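Local coordinates for protein serpin B3 (PDB 4ZK3) that probably inhibits papain-like cysteine proteases by the serpin mechanism of reactive-loop insertion and gives rise to Pso p27, a compact, aggregate-forming species linked to psoriasis, at residues T172-V177 with L323-V328; T35-M40 with A345-V350; N105-E110 with E118-I123. One frame throughout, in Å; residues are numbered along the deposited sequence.

Contact 1 of 3, residues T172-V177 with L323-V328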
ATOM      1  N   THR A 172     -17.457   4.133  20.049  1.00 36.72           N
ATOM      2  CA  THR A 172     -16.450   4.607  19.065  1.00 31.74           C
ATOM      3  C   THR A 172     -16.543   6.084  18.932  1.00 30.72           C
ATOM      4  O   THR A 172     -17.629   6.609  18.808  1.00 29.02           O
ATOM      5  CB  THR A 172     -16.659   3.916  17.705  1.00 29.92           C
ATOM      6  OG1 THR A 172     -16.294   2.548  17.862  1.00 30.35           O
ATOM      7  CG2 THR A 172     -15.746   4.481  16.615  1.00 31.54           C
ATOM      8  N   THR A 173     -15.411   6.800  18.988  1.00 31.35           N
ATOM      9  CA  THR A 173     -15.496   8.244  18.765  1.00 32.53           C
ATOM     10  C   THR A 173     -14.776   8.789  17.512  1.00 26.41           C
ATOM     11  O   THR A 173     -15.056   9.916  17.119  1.00 27.71           O
ATOM     12  CB  THR A 173     -15.034   9.025  19.994  1.00 33.75           C
ATOM     13  OG1 THR A 173     -13.702   8.622  20.327  1.00 34.16           O
ATOM     14  CG2 THR A 173     -16.040   8.815  21.138  1.00 34.87           C
ATOM     15  N   LEU A 174     -13.894   7.979  16.914  1.00 30.49           N
ATOM     16  CA  LEU A 174     -12.987   8.389  15.833  1.00 29.13           C
ATOM     17  C   LEU A 174     -12.692   7.189  14.907  1.00 25.00           C
ATOM     18  O   LEU A 174     -12.314   6.144  15.366  1.00 23.43           O
ATOM     19  CB  LEU A 174     -11.686   8.891  16.483  1.00 33.49           C
ATOM     20  CG  LEU A 174     -10.453   8.991  15.585  1.00 35.68           C
ATOM     21  CD1 LEU A 174      -9.809  10.359  15.567  1.00 40.02           C
ATOM     22  CD2 LEU A 174      -9.419   7.985  16.005  1.00 35.00           C
ATOM     23  N   VAL A 175     -12.910   7.363  13.609  1.00 23.61           N
ATOM     24  CA  VAL A 175     -12.310   6.492  12.582  1.00 23.69           C
ATOM     25  C   VAL A 175     -11.585   7.404  11.554  1.00 19.44           C
ATOM     26  O   VAL A 175     -12.174   8.291  10.922  1.00 19.44           O
ATOM     27  CB  VAL A 175     -13.343   5.642  11.859  1.00 24.21           C
ATOM     28  CG1 VAL A 175     -12.712   4.792  10.743  1.00 25.11           C
ATOM     29  CG2 VAL A 175     -14.113   4.758  12.863  1.00 24.88           C
ATOM     30  N   LEU A 176     -10.285   7.219  11.439  1.00 18.52           N
ATOM     31  CA  LEU A 176      -9.517   7.924  10.464  1.00 19.38           C
ATOM     32  C   LEU A 176      -9.353   6.972   9.302  1.00 20.63           C
ATOM     33  O   LEU A 176      -9.038   5.798   9.496  1.00 20.47           O
ATOM     34  CB  LEU A 176      -8.178   8.284  11.046  1.00 21.09           C
ATOM     35  CG  LEU A 176      -8.202   9.374  12.113  1.00 19.79           C
ATOM     36  CD1 LEU A 176      -6.931   9.387  12.931  1.00 22.49           C
ATOM     37  CD2 LEU A 176      -8.314  10.697  11.439  1.00 21.39           C
ATOM     38  N   VAL A 177      -9.526   7.474   8.085  1.00 19.18           N
ATOM     39  CA  VAL A 177      -9.481   6.628   6.929  1.00 20.25           C
ATOM     40  C   VAL A 177      -8.638   7.223   5.829  1.00 18.06           C
ATOM     41  O   VAL A 177      -8.715   8.389   5.612  1.00 17.25           O
ATOM     42  CB  VAL A 177     -10.915   6.317   6.438  1.00 22.02           C
ATOM     43  CG1 VAL A 177     -10.848   5.359   5.278  1.00 22.52           C
ATOM     44  CG2 VAL A 177     -11.705   5.674   7.559  1.00 23.27           C
ATOM     45  N   LEU A 323      -8.175   8.938  24.984  1.00 38.54           N
ATOM     46  CA  LEU A 323      -8.405   8.228  23.678  1.00 40.03           C
ATOM     47  C   LEU A 323      -7.401   7.127  23.506  1.00 33.41           C
ATOM     48  O   LEU A 323      -6.211   7.347  23.786  1.00 36.83           O
ATOM     49  CB  LEU A 323      -8.285   9.183  22.480  1.00 41.33           C
ATOM     50  CG  LEU A 323      -9.607   9.803  22.009  1.00 45.78           C
ATOM     51  CD1 LEU A 323      -9.351  10.907  21.000  1.00 47.64           C
ATOM     52  CD2 LEU A 323     -10.522   8.745  21.419  1.00 48.00           C
ATOM     53  N   VAL A 324      -7.888   5.966  23.078  1.00 27.81           N
ATOM     54  CA  VAL A 324      -7.076   4.770  22.779  1.00 29.11           C
ATOM     55  C   VAL A 324      -7.556   4.176  21.454  1.00 27.65           C
ATOM     56  O   VAL A 324      -8.758   4.224  21.164  1.00 28.73           O
ATOM     57  CB  VAL A 324      -7.255   3.696  23.859  1.00 31.79           C
ATOM     58  CG1 VAL A 324      -6.406   2.491  23.556  1.00 34.17           C
ATOM     59  CG2 VAL A 324      -6.912   4.291  25.229  1.00 37.20           C
ATOM     60  N   LEU A 325      -6.644   3.638  20.648  1.00 25.33           N
ATOM     61  CA  LEU A 325      -7.047   2.958  19.410  1.00 28.44           C
ATOM     62  C   LEU A 325      -7.396   1.503  19.665  1.00 30.39           C
ATOM     63  O   LEU A 325      -6.593   0.718  20.267  1.00 31.73           O
ATOM     64  CB  LEU A 325      -5.977   3.004  18.341  1.00 26.08           C
ATOM     65  CG  LEU A 325      -5.468   4.378  17.933  1.00 26.51           C
ATOM     66  CD1 LEU A 325      -4.466   4.224  16.799  1.00 23.21           C
ATOM     67  CD2 LEU A 325      -6.609   5.300  17.581  1.00 25.35           C
ATOM     68  N   SER A 326      -8.582   1.151  19.176  1.00 30.76           N
ATOM     69  CA  SER A 326      -9.118  -0.189  19.237  1.00 34.02           C
ATOM     70  C   SER A 326      -8.736  -1.018  18.031  1.00 34.09           C
ATOM     71  O   SER A 326      -8.677  -2.210  18.152  1.00 31.63           O
ATOM     72  CB  SER A 326     -10.646  -0.167  19.386  1.00 34.64           C
ATOM     73  OG  SER A 326     -11.333   0.550  18.332  1.00 31.05           O
ATOM     74  N   GLY A 327      -8.471  -0.422  16.858  1.00 33.05           N
ATOM     75  CA  GLY A 327      -8.047  -1.245  15.718  1.00 28.62           C
ATOM     76  C   GLY A 327      -7.425  -0.477  14.546  1.00 26.72           C
ATOM     77  O   GLY A 327      -7.484   0.739  14.463  1.00 28.57           O
ATOM     78  N   VAL A 328      -6.774  -1.210  13.669  1.00 26.06           N
ATOM     79  CA  VAL A 328      -6.167  -0.678  12.447  1.00 25.27           C
ATOM     80  C   VAL A 328      -6.335  -1.774  11.415  1.00 25.85           C
ATOM     81  O   VAL A 328      -5.855  -2.901  11.626  1.00 28.14           O
ATOM     82  CB  VAL A 328      -4.677  -0.332  12.574  1.00 24.81           C
ATOM     83  CG1 VAL A 328      -4.133   0.307  11.272  1.00 24.98           C
ATOM     84  CG2 VAL A 328      -4.474   0.639  13.715  1.00 26.56           C
TER
HETATM   85  O   HOH W   1     -13.909   1.530  18.980  1.00 37.65           O

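Contact 2 of 3, residues T35-M40 with A345-V350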
ATOM      1  N   THR A  35       0.972   4.501   5.917  1.00 19.22           N
ATOM      2  CA  THR A  35       1.738   5.652   6.400  1.00 21.07           C
ATOM      3  C   THR A  35       0.863   6.857   6.597  1.00 20.72           C
ATOM      4  O   THR A  35       0.918   7.533   7.624  1.00 21.37           O
ATOM      5  CB  THR A  35       2.886   5.976   5.462  1.00 18.98           C
ATOM      6  OG1 THR A  35       3.802   4.887   5.478  1.00 20.52           O
ATOM      7  CG2 THR A  35       3.589   7.208   5.949  1.00 23.05           C
ATOM      8  N   SER A  36       0.028   7.138   5.614  1.00 21.91           N
ATOM      9  CA  SER A  36      -0.854   8.310   5.681  1.00 20.48           C
ATOM     10  C   SER A  36      -1.832   8.239   6.878  1.00 19.49           C
ATOM     11  O   SER A  36      -2.024   9.226   7.580  1.00 19.53           O
ATOM     12  CB  SER A  36      -1.557   8.474   4.329  1.00 22.03           C
ATOM     13  OG  SER A  36      -2.470   9.538   4.330  1.00 26.29           O
ATOM     14  N   ALA A  37      -2.462   7.112   7.109  1.00 16.62           N
ATOM     15  CA  ALA A  37      -3.355   6.975   8.200  1.00 18.86           C
ATOM     16  C   ALA A  37      -2.655   7.122   9.539  1.00 19.34           C
ATOM     17  O   ALA A  37      -3.173   7.767  10.442  1.00 20.16           O
ATOM     18  CB  ALA A  37      -4.073   5.605   8.131  1.00 18.94           C
ATOM     19  N   LEU A  38      -1.495   6.522   9.678  1.00 19.39           N
ATOM     20  CA  LEU A  38      -0.762   6.607  10.956  1.00 20.95           C
ATOM     21  C   LEU A  38      -0.158   8.002  11.177  1.00 22.13           C
ATOM     22  O   LEU A  38       0.029   8.411  12.296  1.00 22.88           O
ATOM     23  CB  LEU A  38       0.282   5.493  11.021  1.00 21.38           C
ATOM     24  CG  LEU A  38      -0.337   4.102  11.032  1.00 21.75           C
ATOM     25  CD1 LEU A  38       0.743   3.047  11.106  1.00 23.48           C
ATOM     26  CD2 LEU A  38      -1.370   3.972  12.150  1.00 24.19           C
ATOM     27  N   GLY A  39       0.122   8.715  10.089  1.00 22.12           N
ATOM     28  CA  GLY A  39       0.601  10.072  10.116  1.00 21.32           C
ATOM     29  C   GLY A  39      -0.452  10.963  10.736  1.00 23.13           C
ATOM     30  O   GLY A  39      -0.141  11.841  11.533  1.00 20.69           O
ATOM     31  N   MET A  40      -1.714  10.759  10.337  1.00 20.61           N
ATOM     32  CA  MET A  40      -2.817  11.486  10.952  1.00 19.76           C
ATOM     33  C   MET A  40      -2.986  11.192  12.442  1.00 20.93           C
ATOM     34  O   MET A  40      -3.323  12.119  13.227  1.00 24.37           O
ATOM     35  CB  MET A  40      -4.122  11.181  10.240  1.00 19.38           C
ATOM     36  CG  MET A  40      -4.264  11.757   8.842  1.00 18.91           C
ATOM     37  SD  MET A  40      -5.972  11.546   8.224  1.00 21.25           S
ATOM     38  CE  MET A  40      -5.937   9.810   7.811  1.00 19.85           C
ATOM     39  N   ALA A 345      -6.547   0.644  -2.387  1.00 17.86           N
ATOM     40  CA  ALA A 345      -6.377   0.179  -0.991  1.00 15.29           C
ATOM     41  C   ALA A 345      -6.966   1.170  -0.069  1.00 15.97           C
ATOM     42  O   ALA A 345      -7.243   2.340  -0.458  1.00 15.10           O
ATOM     43  CB  ALA A 345      -4.918  -0.075  -0.657  1.00 15.17           C
ATOM     44  N   ALA A 346      -7.190   0.729   1.156  1.00 14.88           N
ATOM     45  CA  ALA A 346      -7.620   1.662   2.130  1.00 16.06           C
ATOM     46  C   ALA A 346      -7.216   1.190   3.506  1.00 16.24           C
ATOM     47  O   ALA A 346      -7.067  -0.019   3.734  1.00 16.56           O
ATOM     48  CB  ALA A 346      -9.134   1.907   2.037  1.00 16.60           C
ATOM     49  N   THR A 347      -7.049   2.147   4.418  1.00 15.84           N
ATOM     50  CA  THR A 347      -6.699   1.898   5.797  1.00 16.62           C
ATOM     51  C   THR A 347      -7.640   2.643   6.717  1.00 18.96           C
ATOM     52  O   THR A 347      -7.909   3.822   6.519  1.00 17.96           O
ATOM     53  CB  THR A 347      -5.245   2.381   6.049  1.00 18.56           C
ATOM     54  OG1 THR A 347      -4.349   1.829   5.058  1.00 17.11           O
ATOM     55  CG2 THR A 347      -4.803   2.054   7.436  1.00 18.07           C
ATOM     56  N   ALA A 348      -8.136   1.937   7.736  1.00 18.50           N
ATOM     57  CA  ALA A 348      -8.994   2.515   8.765  1.00 19.64           C
ATOM     58  C   ALA A 348      -8.331   2.390  10.129  1.00 19.63           C
ATOM     59  O   ALA A 348      -7.846   1.331  10.485  1.00 18.49           O
ATOM     60  CB  ALA A 348     -10.358   1.793   8.780  1.00 22.27           C
ATOM     61  N   VAL A 349      -8.340   3.466  10.891  1.00 19.91           N
ATOM     62  CA  VAL A 349      -7.879   3.477  12.260  1.00 21.23           C
ATOM     63  C   VAL A 349      -9.082   3.880  13.127  1.00 23.82           C
ATOM     64  O   VAL A 349      -9.708   4.952  12.881  1.00 21.90           O
ATOM     65  CB  VAL A 349      -6.778   4.540  12.420  1.00 22.22           C
ATOM     66  CG1 VAL A 349      -6.391   4.760  13.919  1.00 24.58           C
ATOM     67  CG2 VAL A 349      -5.563   4.180  11.516  1.00 20.34           C
ATOM     68  N   VAL A 350      -9.419   3.011  14.093  1.00 24.36           N
ATOM     69  CA  VAL A 350     -10.615   3.149  14.953  1.00 26.91           C
ATOM     70  C   VAL A 350     -10.217   3.424  16.391  1.00 28.05           C
ATOM     71  O   VAL A 350      -9.347   2.759  16.923  1.00 27.09           O
ATOM     72  CB  VAL A 350     -11.431   1.854  14.971  1.00 28.75           C
ATOM     73  CG1 VAL A 350     -12.705   2.012  15.799  1.00 27.77           C
ATOM     74  CG2 VAL A 350     -11.790   1.435  13.574  1.00 26.95           C
TER

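Contact 3 of 3, residues N105-E110 with E118-I123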
ATOM      1  N   ASN A 105      -7.931  11.369   2.486  1.00 19.31           N
ATOM      2  CA  ASN A 105      -7.917  11.162   3.891  1.00 19.23           C
ATOM      3  C   ASN A 105      -9.174  11.715   4.470  1.00 20.26           C
ATOM      4  O   ASN A 105      -9.636  12.763   4.058  1.00 20.75           O
ATOM      5  CB  ASN A 105      -6.695  11.904   4.469  1.00 18.84           C
ATOM      6  CG  ASN A 105      -5.416  11.260   4.076  1.00 20.25           C
ATOM      7  OD1 ASN A 105      -4.477  11.881   3.498  1.00 21.93           O
ATOM      8  ND2 ASN A 105      -5.350  10.009   4.350  1.00 18.29           N
ATOM      9  N   LYS A 106      -9.749  11.039   5.445  1.00 19.29           N
ATOM     10  CA  LYS A 106     -10.952  11.519   6.078  1.00 21.05           C
ATOM     11  C   LYS A 106     -11.072  11.131   7.550  1.00 19.14           C
ATOM     12  O   LYS A 106     -10.720  10.051   7.939  1.00 18.93           O
ATOM     13  CB  LYS A 106     -12.207  11.012   5.315  1.00 25.02           C
ATOM     14  CG  LYS A 106     -13.509  11.729   5.732  1.00 28.11           C
ATOM     15  CD  LYS A 106     -14.647  11.387   4.794  1.00 29.59           C
ATOM     16  CE  LYS A 106     -15.943  12.070   5.173  1.00 36.18           C
ATOM     17  NZ  LYS A 106     -17.021  11.947   4.124  1.00 35.38           N
ATOM     18  N   LEU A 107     -11.607  12.054   8.350  1.00 20.01           N
ATOM     19  CA  LEU A 107     -11.963  11.837   9.724  1.00 19.72           C
ATOM     20  C   LEU A 107     -13.481  11.696   9.887  1.00 19.01           C
ATOM     21  O   LEU A 107     -14.246  12.585   9.568  1.00 20.39           O
ATOM     22  CB  LEU A 107     -11.401  12.959  10.605  1.00 20.19           C
ATOM     23  CG  LEU A 107     -11.912  12.989  12.047  1.00 22.53           C
ATOM     24  CD1 LEU A 107     -11.616  11.723  12.806  1.00 25.56           C
ATOM     25  CD2 LEU A 107     -11.380  14.149  12.841  1.00 27.09           C
ATOM     26  N   PHE A 108     -13.903  10.576  10.434  1.00 22.31           N
ATOM     27  CA  PHE A 108     -15.285  10.364  10.801  1.00 21.83           C
ATOM     28  C   PHE A 108     -15.290  10.408  12.349  1.00 23.85           C
ATOM     29  O   PHE A 108     -14.696   9.565  13.017  1.00 24.80           O
ATOM     30  CB  PHE A 108     -15.826   9.022  10.329  1.00 23.20           C
ATOM     31  CG  PHE A 108     -15.964   8.878   8.827  1.00 23.45           C
ATOM     32  CD1 PHE A 108     -14.885   8.387   8.049  1.00 25.38           C
ATOM     33  CD2 PHE A 108     -17.135   9.180   8.185  1.00 25.22           C
ATOM     34  CE1 PHE A 108     -14.988   8.248   6.664  1.00 23.86           C
ATOM     35  CE2 PHE A 108     -17.250   9.009   6.795  1.00 23.98           C
ATOM     36  CZ  PHE A 108     -16.181   8.541   6.056  1.00 24.68           C
ATOM     37  N   GLY A 109     -15.942  11.414  12.919  1.00 24.62           N
ATOM     38  CA  GLY A 109     -16.024  11.481  14.361  1.00 23.26           C
ATOM     39  C   GLY A 109     -17.423  11.415  14.885  1.00 22.63           C
ATOM     40  O   GLY A 109     -18.356  11.817  14.216  1.00 23.29           O
ATOM     41  N   GLU A 110     -17.545  10.959  16.124  1.00 24.60           N
ATOM     42  CA  GLU A 110     -18.816  11.009  16.806  1.00 25.77           C
ATOM     43  C   GLU A 110     -19.383  12.431  16.794  1.00 29.49           C
ATOM     44  O   GLU A 110     -18.682  13.423  17.046  1.00 28.88           O
ATOM     45  CB  GLU A 110     -18.700  10.403  18.191  1.00 27.05           C
ATOM     46  CG  GLU A 110     -19.842  10.800  19.124  1.00 30.21           C
ATOM     47  CD  GLU A 110     -21.218  10.353  18.680  1.00 30.73           C
ATOM     48  OE1 GLU A 110     -21.350   9.310  17.998  1.00 33.42           O
ATOM     49  OE2 GLU A 110     -22.166  11.064  19.016  1.00 33.72           O
ATOM     50  N   GLU A 118      -7.022  22.958  16.828  1.00 30.08           N
ATOM     51  CA  GLU A 118      -5.639  22.694  16.460  1.00 33.81           C
ATOM     52  C   GLU A 118      -5.474  21.370  15.666  1.00 27.30           C
ATOM     53  O   GLU A 118      -4.826  21.353  14.659  1.00 28.85           O
ATOM     54  CB  GLU A 118      -4.788  22.612  17.740  1.00 38.34           C
ATOM     55  CG  GLU A 118      -3.341  23.007  17.571  1.00 45.98           C
ATOM     56  CD  GLU A 118      -2.497  22.635  18.808  1.00 55.11           C
ATOM     57  OE1 GLU A 118      -3.049  22.236  19.876  1.00 49.29           O
ATOM     58  OE2 GLU A 118      -1.258  22.715  18.693  1.00 52.21           O
ATOM     59  N   TYR A 119      -6.034  20.282  16.166  1.00 27.60           N
ATOM     60  CA  TYR A 119      -5.870  18.963  15.538  1.00 26.14           C
ATOM     61  C   TYR A 119      -6.569  18.930  14.174  1.00 25.15           C
ATOM     62  O   TYR A 119      -5.951  18.532  13.168  1.00 24.37           O
ATOM     63  CB  TYR A 119      -6.356  17.842  16.461  1.00 24.65           C
ATOM     64  CG  TYR A 119      -6.226  16.481  15.844  1.00 24.36           C
ATOM     65  CD1 TYR A 119      -4.988  15.996  15.456  1.00 22.74           C
ATOM     66  CD2 TYR A 119      -7.373  15.698  15.551  1.00 22.83           C
ATOM     67  CE1 TYR A 119      -4.871  14.769  14.862  1.00 24.36           C
ATOM     68  CE2 TYR A 119      -7.252  14.463  14.953  1.00 24.66           C
ATOM     69  CZ  TYR A 119      -6.011  14.013  14.591  1.00 24.02           C
ATOM     70  OH  TYR A 119      -5.873  12.808  13.959  1.00 25.90           O
ATOM     71  N   LEU A 120      -7.810  19.415  14.139  1.00 25.48           N
ATOM     72  CA  LEU A 120      -8.554  19.570  12.884  1.00 26.54           C
ATOM     73  C   LEU A 120      -7.856  20.424  11.864  1.00 28.37           C
ATOM     74  O   LEU A 120      -7.777  20.014  10.707  1.00 25.84           O
ATOM     75  CB  LEU A 120      -9.970  20.089  13.095  1.00 28.06           C
ATOM     76  CG  LEU A 120     -10.830  19.275  14.076  1.00 29.49           C
ATOM     77  CD1 LEU A 120     -12.179  20.008  14.328  1.00 30.50           C
ATOM     78  CD2 LEU A 120     -10.993  17.851  13.607  1.00 27.34           C
ATOM     79  N   ASP A 121      -7.326  21.581  12.252  1.00 26.33           N
ATOM     80  CA  ASP A 121      -6.559  22.388  11.308  1.00 27.73           C
ATOM     81  C   ASP A 121      -5.341  21.666  10.798  1.00 26.24           C
ATOM     82  O   ASP A 121      -5.023  21.738   9.595  1.00 28.46           O
ATOM     83  CB  ASP A 121      -6.148  23.755  11.902  1.00 28.86           C
ATOM     84  CG  ASP A 121      -7.338  24.580  12.275  1.00 31.30           C
ATOM     85  OD1 ASP A 121      -8.437  24.364  11.736  1.00 31.20           O
ATOM     86  OD2 ASP A 121      -7.193  25.419  13.160  1.00 34.49           O
ATOM     87  N   ALA A 122      -4.672  20.918  11.669  1.00 26.94           N
ATOM     88  CA  ALA A 122      -3.442  20.286  11.263  1.00 25.73           C
ATOM     89  C   ALA A 122      -3.669  19.115  10.252  1.00 27.98           C
ATOM     90  O   ALA A 122      -2.912  18.974   9.256  1.00 26.55           O
ATOM     91  CB  ALA A 122      -2.674  19.792  12.477  1.00 27.54           C
ATOM     92  N   ILE A 123      -4.681  18.273  10.509  1.00 25.63           N
ATOM     93  CA  ILE A 123      -4.940  17.177   9.561  1.00 24.28           C
ATOM     94  C   ILE A 123      -5.472  17.728   8.245  1.00 27.04           C
ATOM     95  O   ILE A 123      -5.097  17.254   7.182  1.00 25.09           O
ATOM     96  CB  ILE A 123      -5.844  16.071  10.135  1.00 23.61           C
ATOM     97  CG1 ILE A 123      -7.218  16.559  10.540  1.00 22.22           C
ATOM     98  CG2 ILE A 123      -5.122  15.337  11.228  1.00 24.08           C
ATOM     99  CD1 ILE A 123      -7.955  15.420  11.205  1.00 24.06           C
TER

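Contact 1 of 3, residues T172-V177 with L323-V328
Leu174 carries its CG anti to the backbone N (chi1 163°), while Leu325 sets its own CG anti to the carbonyl carbon (chi1 -56°), and these two choices bring one methyl of each side chain together. Both residues belong to the large central sheet of the serpin fold, sheet A, but strands 174-185 and 325-336 are not direct neighbours. Strand 340-351, the inserted reactive loop of a loop-inserted serpin, runs antiparallel between them, which accounts for the 8.8 Å between Leu174 CA and Leu325 CA and for the absence of hydrogen bonds across the contact. The two leucines therefore meet over the intervening strand, CD2 of Leu174 lying 4.2 Å from CD2 of Leu325, with Leu325 also resting on Val349.

Nearer the sheet end, Leu323 reaches back and puts its CD2 3.4 Å from OG1 of Thr173, a methyl against a hydroxyl oxygen. Met317 of helix 315-318 touches both Leu174 and Leu323 and so helps close this apolar patch. Both flanking strands are irregular here: Thr173 and Leu174 form a classic beta bulge opposite Gly351, and Ser326 and Gly327 another opposite Val350. A polar link completes the contact, one water lying 2.8 Å from both Thr172 OG1 and Ser326 OG.

Contact 2 of 3, residues T35-M40 with A345-V350
Ala37 projects its single methyl between two side chains of the strand, CB lying 3.7 Å from CG2 of Thr347 and 4.0 Å from CG2 of Val349. Those two residues alternate with Ala348, which turns its methyl away, so one face of the strand is offered to the helix. Thr347 keeps CG2 anti to the backbone N (chi1 -51° for OG1), which sends the methyl to Ala37 and leaves OG1 to polar partners on the helix and strand 325-336. Val349 uses only its CG2 branch here; Leu38 reaches the same methyl from the next helix position, its CD2 4.2 Å away.

Together these contacts seat helix 31-42 beneath sheet A of the serpin fold, in the shutter region, over which the inserted reactive loop passes as strand 340-351. The local axes come within 8.4 Å and run at 24° to each other, in nearly the same direction. The short alanine side chain allows so near an approach, with Ala37 CA only 6.5 Å from Thr347 CA.

Thr347 is the polar point in this otherwise apolar interface. Its OG1 is hydrogen-bonded to Ser33 OG, earlier on the same helix, and to His330 ND1 on strand 325-336, so the buried hydroxyl has two partners. Backbone hydrogen bonds join the strand to Leu176 and Asn178 along one edge and to Leu329 and Lys331 along the other.

Contact 3 of 3, residues N105-E110 with E118-I123
Leu107 meets the helix through a single methyl: its CD2 lies 3.8 Å from CD2 of Leu120 and 4.0 Å from CD1 of Ile123. The contact packs a strand of sheet A against the helix that follows it, within the beta-alpha-beta unit of strand 99-110, helix 117-127 and strand 130-134, whose two strands lie parallel and adjacent. Leu107 crosses each partner at about a right angle, and only terminal methyls make the close approaches. Its CG stands anti to the backbone N (chi1 170°), extending the side chain from the sheet. Ile123 instead holds CG1 between its backbone N and carbonyl carbon (chi1 61°), and CD1 ends beside the leucine methyl.

Around this first shell, Phe115 touches Leu120 and Leu43 touches Ile123, extending the apolar layer along the helix. The strand itself is held by backbone hydrogen bonds from Leu107 to Ser130 and Glu132. On the sheet's opposite face Lys106, whose side chain leaves in the other direction, makes a salt bridge with Glu132 and a cation-pi contact with Trp150. Beyond the helix, Thr129 OG1 makes a weak hydrogen bond to Ile123 O.

How the contacts relate
The three contacts adjoin one another on sheet A, their centres 10 to 12 Å apart, with contact 2 nearest the centre of the chain. Contact 1 straddles the inserted strand that contact 2 packs against the helix: Leu176 N lies 2.7 Å from Val349 O on one edge, and Ser326 N 2.9 Å from Val350 O on the other. Contacts 1 and 3 meet where strands 174-185 and 99-110 pair, and Leu107 CD1 packs 3.6 Å from Leu174 CD1, so Leu107 serves both with separate methyls. Contacts 2 and 3 join their helices through Tyr119 OH, 2.7 Å from Met40 O, while Ser36 OG lies 2.9 Å from Asn105 ND2. In sequence, contact 2 encloses both others.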